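Local coordinates for protein pyruvate kinase (Pyrobaculum aerophilum, PDB 3QTG) that catalyses the last step of glycolysis, transferring the phosphoryl group of phosphoenolpyruvate to ADP to give pyruvate and ATP, with the help of a divalent metal cation, at residues L23-D28 with K58-E62; R194-Y199 with R407-S411. All coordinates share one frame. Numbering follows the deposited sequence.

Contact 1 of 2, residues L23-D28 with K58-E62; sequences LGPSTD and KFRIE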
loop_
_atom_site.group_PDB
_atom_site.type_symbol
_atom_site.label_atom_id
_atom_site.label_comp_id
_atom_site.label_asym_id
_atom_site.label_seq_id
_atom_site.Cartn_x
_atom_site.Cartn_y
_atom_site.Cartn_z
ATOM N N LEU A 23 -42.296 -18.586 3.301
ATOM C CA LEU A 23 -43.421 -19.253 3.936
ATOM C C LEU A 23 -44.344 -19.833 2.881
ATOM O O LEU A 23 -44.647 -19.179 1.880
ATOM C CB LEU A 23 -44.193 -18.271 4.813
ATOM C CG LEU A 23 -43.463 -17.610 5.980
ATOM C CD1 LEU A 23 -44.448 -16.688 6.688
ATOM C CD2 LEU A 23 -42.857 -18.632 6.968
ATOM N N GLY A 24 -44.794 -21.060 3.112
ATOM C CA GLY A 24 -45.693 -21.733 2.176
ATOM C C GLY A 24 -46.534 -22.763 2.897
ATOM O O GLY A 24 -46.638 -22.708 4.127
ATOM N N PRO A 25 -47.134 -23.713 2.142
ATOM C CA PRO A 25 -47.909 -24.797 2.753
ATOM C C PRO A 25 -47.114 -25.632 3.756
ATOM O O PRO A 25 -47.679 -26.050 4.762
ATOM C CB PRO A 25 -48.328 -25.651 1.552
ATOM C CG PRO A 25 -48.323 -24.687 0.390
ATOM C CD PRO A 25 -47.149 -23.799 0.666
ATOM N N SER A 26 -45.818 -25.846 3.502
ATOM C CA SER A 26 -44.964 -26.625 4.416
ATOM C C SER A 26 -44.779 -25.970 5.779
ATOM O O SER A 26 -44.537 -26.661 6.772
ATOM C CB SER A 26 -43.597 -26.888 3.797
ATOM O OG SER A 26 -43.715 -27.697 2.650
ATOM N N THR A 27 -44.892 -24.644 5.831
ATOM C CA THR A 27 -44.776 -23.932 7.100
ATOM C C THR A 27 -46.150 -23.695 7.750
ATOM O O THR A 27 -46.265 -23.660 8.980
ATOM C CB THR A 27 -43.974 -22.605 6.967
ATOM O OG1 THR A 27 -44.525 -21.829 5.901
ATOM C CG2 THR A 27 -42.488 -22.885 6.664
ATOM N N ASP A 28 -47.177 -23.527 6.921
ATOM C CA ASP A 28 -48.562 -23.405 7.395
ATOM C C ASP A 28 -48.975 -24.522 8.364
ATOM O O ASP A 28 -49.654 -24.264 9.356
ATOM C CB ASP A 28 -49.531 -23.386 6.207
ATOM C CG ASP A 28 -49.435 -22.109 5.390
ATOM O OD1 ASP A 28 -48.750 -21.160 5.833
ATOM O OD2 ASP A 28 -50.041 -22.051 4.296
ATOM N N LYS A 58 -52.124 -12.505 4.937
ATOM C CA LYS A 58 -52.596 -11.928 6.195
ATOM C C LYS A 58 -52.297 -12.815 7.407
ATOM O O LYS A 58 -51.759 -12.331 8.404
ATOM C CB LYS A 58 -54.106 -11.610 6.105
ATOM C CG LYS A 58 -54.655 -10.770 7.242
ATOM C CD LYS A 58 -56.081 -10.247 6.931
ATOM C CE LYS A 58 -56.696 -9.549 8.135
ATOM N NZ LYS A 58 -55.889 -8.377 8.601
ATOM N N PHE A 59 -52.656 -14.098 7.305
ATOM C CA PHE A 59 -52.473 -15.101 8.369
ATOM C C PHE A 59 -51.003 -15.448 8.647
ATOM O O PHE A 59 -50.635 -15.710 9.795
ATOM C CB PHE A 59 -53.307 -16.365 8.049
ATOM C CG PHE A 59 -52.591 -17.680 8.317
ATOM C CD1 PHE A 59 -51.947 -18.364 7.281
ATOM C CD2 PHE A 59 -52.588 -18.251 9.593
ATOM C CE1 PHE A 59 -51.291 -19.580 7.511
ATOM C CE2 PHE A 59 -51.926 -19.471 9.840
ATOM C CZ PHE A 59 -51.275 -20.133 8.792
ATOM N N ARG A 60 -50.174 -15.468 7.602
ATOM C CA ARG A 60 -48.740 -15.750 7.760
ATOM C C ARG A 60 -48.035 -14.588 8.478
ATOM O O ARG A 60 -47.283 -14.793 9.437
ATOM C CB ARG A 60 -48.086 -16.054 6.406
ATOM C CG ARG A 60 -48.436 -17.443 5.848
ATOM C CD ARG A 60 -48.168 -17.563 4.354
ATOM N NE ARG A 60 -48.601 -18.860 3.812
ATOM C CZ ARG A 60 -48.647 -19.163 2.517
ATOM N NH1 ARG A 60 -48.275 -18.280 1.604
ATOM N NH2 ARG A 60 -49.053 -20.363 2.122
ATOM N N ILE A 61 -48.306 -13.372 8.015
ATOM C CA ILE A 61 -47.802 -12.165 8.642
ATOM C C ILE A 61 -48.216 -12.082 10.111
ATOM O O ILE A 61 -47.376 -11.791 10.968
ATOM C CB ILE A 61 -48.224 -10.904 7.853
ATOM C CG1 ILE A 61 -47.517 -10.899 6.489
ATOM C CG2 ILE A 61 -47.959 -9.625 8.675
ATOM C CD1 ILE A 61 -47.615 -9.603 5.689
ATOM N N GLU A 62 -49.489 -12.367 10.404
ATOM C CA GLU A 62 -49.980 -12.400 11.800
ATOM C C GLU A 62 -49.211 -13.387 12.689
ATOM O O GLU A 62 -48.883 -13.076 13.829
ATOM C CB GLU A 62 -51.492 -12.704 11.854
ATOM C CG GLU A 62 -52.400 -11.475 11.729
ATOM C CD GLU A 62 -53.831 -11.844 11.340
ATOM O OE1 GLU A 62 -54.005 -12.570 10.339
ATOM O OE2 GLU A 62 -54.789 -11.408 12.024
#

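Contact 2 of 2, residues R194-Y199 with R407-S411; sequences RDNIDY and RVARS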
loop_
_atom_site.group_PDB
_atom_site.type_symbol
_atom_site.label_atom_id
_atom_site.label_comp_id
_atom_site.label_asym_id
_atom_site.label_seq_id
_atom_site.Cartn_x
_atom_site.Cartn_y
_atom_site.Cartn_z
ATOM N N ARG A 194 -50.363 -2.975 5.077
ATOM C CA ARG A 194 -49.158 -2.395 4.518
ATOM C C ARG A 194 -48.143 -1.949 5.564
ATOM O O ARG A 194 -46.949 -1.833 5.256
ATOM C CB ARG A 194 -49.521 -1.208 3.635
ATOM C CG ARG A 194 -50.274 -0.126 4.375
ATOM C CD ARG A 194 -50.447 1.075 3.508
ATOM N NE ARG A 194 -51.173 2.148 4.184
ATOM C CZ ARG A 194 -52.497 2.254 4.174
ATOM N NH1 ARG A 194 -53.222 1.346 3.545
ATOM N NH2 ARG A 194 -53.093 3.260 4.795
ATOM N N ASP A 195 -48.607 -1.679 6.787
ATOM C CA ASP A 195 -47.715 -1.209 7.834
ATOM C C ASP A 195 -46.844 -2.355 8.396
ATOM O O ASP A 195 -45.838 -2.128 9.067
ATOM C CB ASP A 195 -48.495 -0.442 8.916
ATOM C CG ASP A 195 -48.792 1.019 8.506
ATOM O OD1 ASP A 195 -48.104 1.551 7.591
ATOM O OD2 ASP A 195 -49.704 1.639 9.091
ATOM N N ASN A 196 -47.241 -3.584 8.081
ATOM C CA ASN A 196 -46.517 -4.767 8.501
ATOM C C ASN A 196 -45.585 -5.339 7.435
ATOM O O ASN A 196 -45.015 -6.408 7.623
ATOM C CB ASN A 196 -47.503 -5.829 8.979
ATOM C CG ASN A 196 -47.696 -5.796 10.470
ATOM O OD1 ASN A 196 -46.734 -5.911 11.229
ATOM N ND2 ASN A 196 -48.946 -5.643 10.905
ATOM N N ILE A 197 -45.422 -4.616 6.331
ATOM C CA ILE A 197 -44.588 -5.081 5.223
ATOM C C ILE A 197 -43.303 -4.241 5.058
ATOM O O ILE A 197 -43.352 -3.034 4.778
ATOM C CB ILE A 197 -45.363 -5.136 3.901
ATOM C CG1 ILE A 197 -46.591 -6.048 4.038
ATOM C CG2 ILE A 197 -44.471 -5.647 2.797
ATOM C CD1 ILE A 197 -47.410 -6.101 2.809
ATOM N N ASP A 198 -42.165 -4.910 5.208
ATOM C CA ASP A 198 -40.881 -4.236 5.345
ATOM C C ASP A 198 -40.145 -4.114 4.011
ATOM O O ASP A 198 -39.454 -3.133 3.774
ATOM C CB ASP A 198 -40.044 -4.966 6.404
ATOM C CG ASP A 198 -40.817 -5.145 7.740
ATOM O OD1 ASP A 198 -41.308 -4.124 8.289
ATOM O OD2 ASP A 198 -40.940 -6.295 8.233
ATOM N N TYR A 199 -40.320 -5.096 3.137
ATOM C CA TYR A 199 -39.665 -5.103 1.826
ATOM C C TYR A 199 -40.629 -5.579 0.768
ATOM O O TYR A 199 -41.409 -6.495 1.008
ATOM C CB TYR A 199 -38.471 -6.061 1.829
ATOM C CG TYR A 199 -37.296 -5.594 2.658
ATOM C CD1 TYR A 199 -36.197 -4.967 2.054
ATOM C CD2 TYR A 199 -37.275 -5.782 4.047
ATOM C CE1 TYR A 199 -35.115 -4.535 2.820
ATOM C CE2 TYR A 199 -36.211 -5.354 4.809
ATOM C CZ TYR A 199 -35.135 -4.730 4.191
ATOM O OH TYR A 199 -34.065 -4.322 4.949
ATOM N N ARG A 407 -40.619 -0.434 13.249
ATOM C CA ARG A 407 -40.513 -0.633 11.807
ATOM C C ARG A 407 -39.064 -0.523 11.276
ATOM O O ARG A 407 -38.693 -1.209 10.319
ATOM C CB ARG A 407 -41.461 0.302 11.055
ATOM C CG ARG A 407 -42.919 -0.068 11.256
ATOM C CD ARG A 407 -43.872 0.942 10.612
ATOM N NE ARG A 407 -43.979 0.708 9.171
ATOM C CZ ARG A 407 -44.830 1.327 8.353
ATOM N NH1 ARG A 407 -45.677 2.251 8.814
ATOM N NH2 ARG A 407 -44.828 1.024 7.062
ATOM N N VAL A 408 -38.264 0.344 11.888
ATOM C CA VAL A 408 -36.823 0.404 11.597
ATOM C C VAL A 408 -36.109 -0.877 12.068
ATOM O O VAL A 408 -35.320 -1.472 11.322
ATOM C CB VAL A 408 -36.146 1.695 12.197
ATOM C CG1 VAL A 408 -34.643 1.666 11.970
ATOM C CG2 VAL A 408 -36.731 2.971 11.570
ATOM N N ALA A 409 -36.411 -1.335 13.283
ATOM C CA ALA A 409 -35.815 -2.580 13.774
ATOM C C ALA A 409 -36.042 -3.753 12.813
ATOM O O ALA A 409 -35.132 -4.535 12.559
ATOM C CB ALA A 409 -36.326 -2.924 15.180
ATOM N N ARG A 410 -37.265 -3.862 12.297
ATOM C CA ARG A 410 -37.625 -4.917 11.361
ATOM C C ARG A 410 -36.864 -4.818 10.039
ATOM O O ARG A 410 -36.487 -5.819 9.463
ATOM C CB ARG A 410 -39.124 -4.865 11.095
ATOM C CG ARG A 410 -39.972 -5.363 12.259
ATOM C CD ARG A 410 -41.410 -4.884 12.102
ATOM N NE ARG A 410 -42.239 -5.281 13.227
ATOM C CZ ARG A 410 -43.494 -4.862 13.432
ATOM N NH1 ARG A 410 -44.093 -4.021 12.584
ATOM N NH2 ARG A 410 -44.154 -5.281 14.502
ATOM N N SER A 411 -36.682 -3.600 9.546
ATOM C CA SER A 411 -35.983 -3.367 8.301
ATOM C C SER A 411 -34.527 -3.863 8.408
ATOM O O SER A 411 -34.016 -4.525 7.501
ATOM C CB SER A 411 -36.021 -1.866 8.007
ATOM O OG SER A 411 -35.786 -1.591 6.646
HETATM O O HOH W 1 -43.333 -3.273 9.645
HETATM O O HOH W 2 -40.133 -1.744 7.956
HETATM O O HOH W 3 -38.680 -1.286 5.738
#

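Contact 1 of 2, residues L23-D28 with K58-E62
Arg60 and Asp28 form a bidentate, side-on salt bridge through NE and NH2 of the guanidinium. Arg60 NH2 donates to Asp28 OD2 at 2.9 Å, and Arg60 NE donates to Asp28 OD1 at 3.1 Å. Both bonds are close to straight, so the two carboxylate oxygens are matched to two N-H groups. The extended side chain of Arg60 carries the charge across the gap from helix 54-71. Gly24 CA and Leu23 O, in the loop after strand 18-22, lie over one face of the guanidinium. Arg60 NH2 also approaches Gly24 C at 3.6 Å.

Asp28 ends the short helix 25-28. Gly24 is its N-cap residue, and Gly24 O accepts from Thr27 N at 3.1 Å, from Asp28 N at 3.0 Å and from Thr27 OG1 at 2.9 Å. This single turn places Asp28 beside Gly24, and the end of its side chain reaches Arg60.

Packing beyond the ion pair is slight. Leu23 CD1 packs on Arg60 CB at 3.7 Å, and Leu23 also rests on Val45 of strand 44-48. Phe59 sits at the exposed margin, where its CE1 edge meets Asp28 OD1 at 3.4 Å. No other subunit touches these segments.

The side chain of Arg60 lies about 6 Å from that of His51, which probably binds ATP. The contact belongs to the TIM barrel. It joins the loop leaving the first barrel strand, 18-22, to the helix of the second beta/alpha unit, strand 44-48 and helix 54-71, near the probable nucleotide site.

Contact 2 of 2, residues R194-Y199 with R407-S411
Residues 194-196 form the end of a 3-10 segment, after which the chain straightens through Ile197 and Asp198 into barrel strand 199-202. Residues 407-411 are regular helix, with Ser411 N bonded to Arg407 O at 3.2 Å. The backbones come closest at Asp198 and Ser411, whose CA atoms are 5.8 Å apart.

Three waters bridge the segments. Water 1 donates to Asp195 O at 2.8 Å and to Asp198 OD1 at 2.6 Å, and accepts from Arg410 NH1 at 3.1 Å. Water 2 donates to Asp198 OD1 at 2.7 Å and to Arg407 O at 2.8 Å. Water 3 donates to Asp198 O at 2.8 Å and lies 3.0 Å from Ser411 OG.

Two direct hydrogen bonds cross the segments. Tyr199 OH donates to Ser411 O at 2.6 Å. Arg407 NH1 makes a salt bridge with Asp195 OD1 at 2.8 Å, though the hydrogen bond in it is weak because its angle is poor. Asp195 O lies over one face of the Arg407 guanidinium; Arg407 NE is 3.4 Å from Asp195 O, at an angle too poor for a hydrogen bond. Asp198 OD1 also touches Arg410 CB at 3.6 Å.

Two charges have further partners in the barrel domain. Asp198 OD2 accepts a hydrogen bond from Val77 N and forms a salt bridge with Arg65, while Arg410 NE pairs with Glu68.

This is an interface between the barrel and the C-terminal alpha/beta domain. Its chemistry is mainly polar and partly hydrated: the two domains meet here through charges, hydrogen bonds and bridging waters.

The two contacts come in series along the chain, contact 1 closing before contact 2 opens. Their centres are about 17 Å apart. Contact 1 lies wholly within the barrel domain, whereas contact 2 ties that domain to helix 406-412 of the C-terminal alpha/beta domain. Helix 54-71 connects them. It supplies residues 58-62 to contact 1, and farther along it Arg65 and Glu68 pair with Asp198 and Arg410 of contact 2. The contacts also touch directly: Ile61 CG2 packs on Asn196 CB at 3.8 Å, and Ile61 CD1 on Ile197 CG1 at 4.1 Å. One barrel helix thus takes part both in a contact within the barrel and in the interface between the domains.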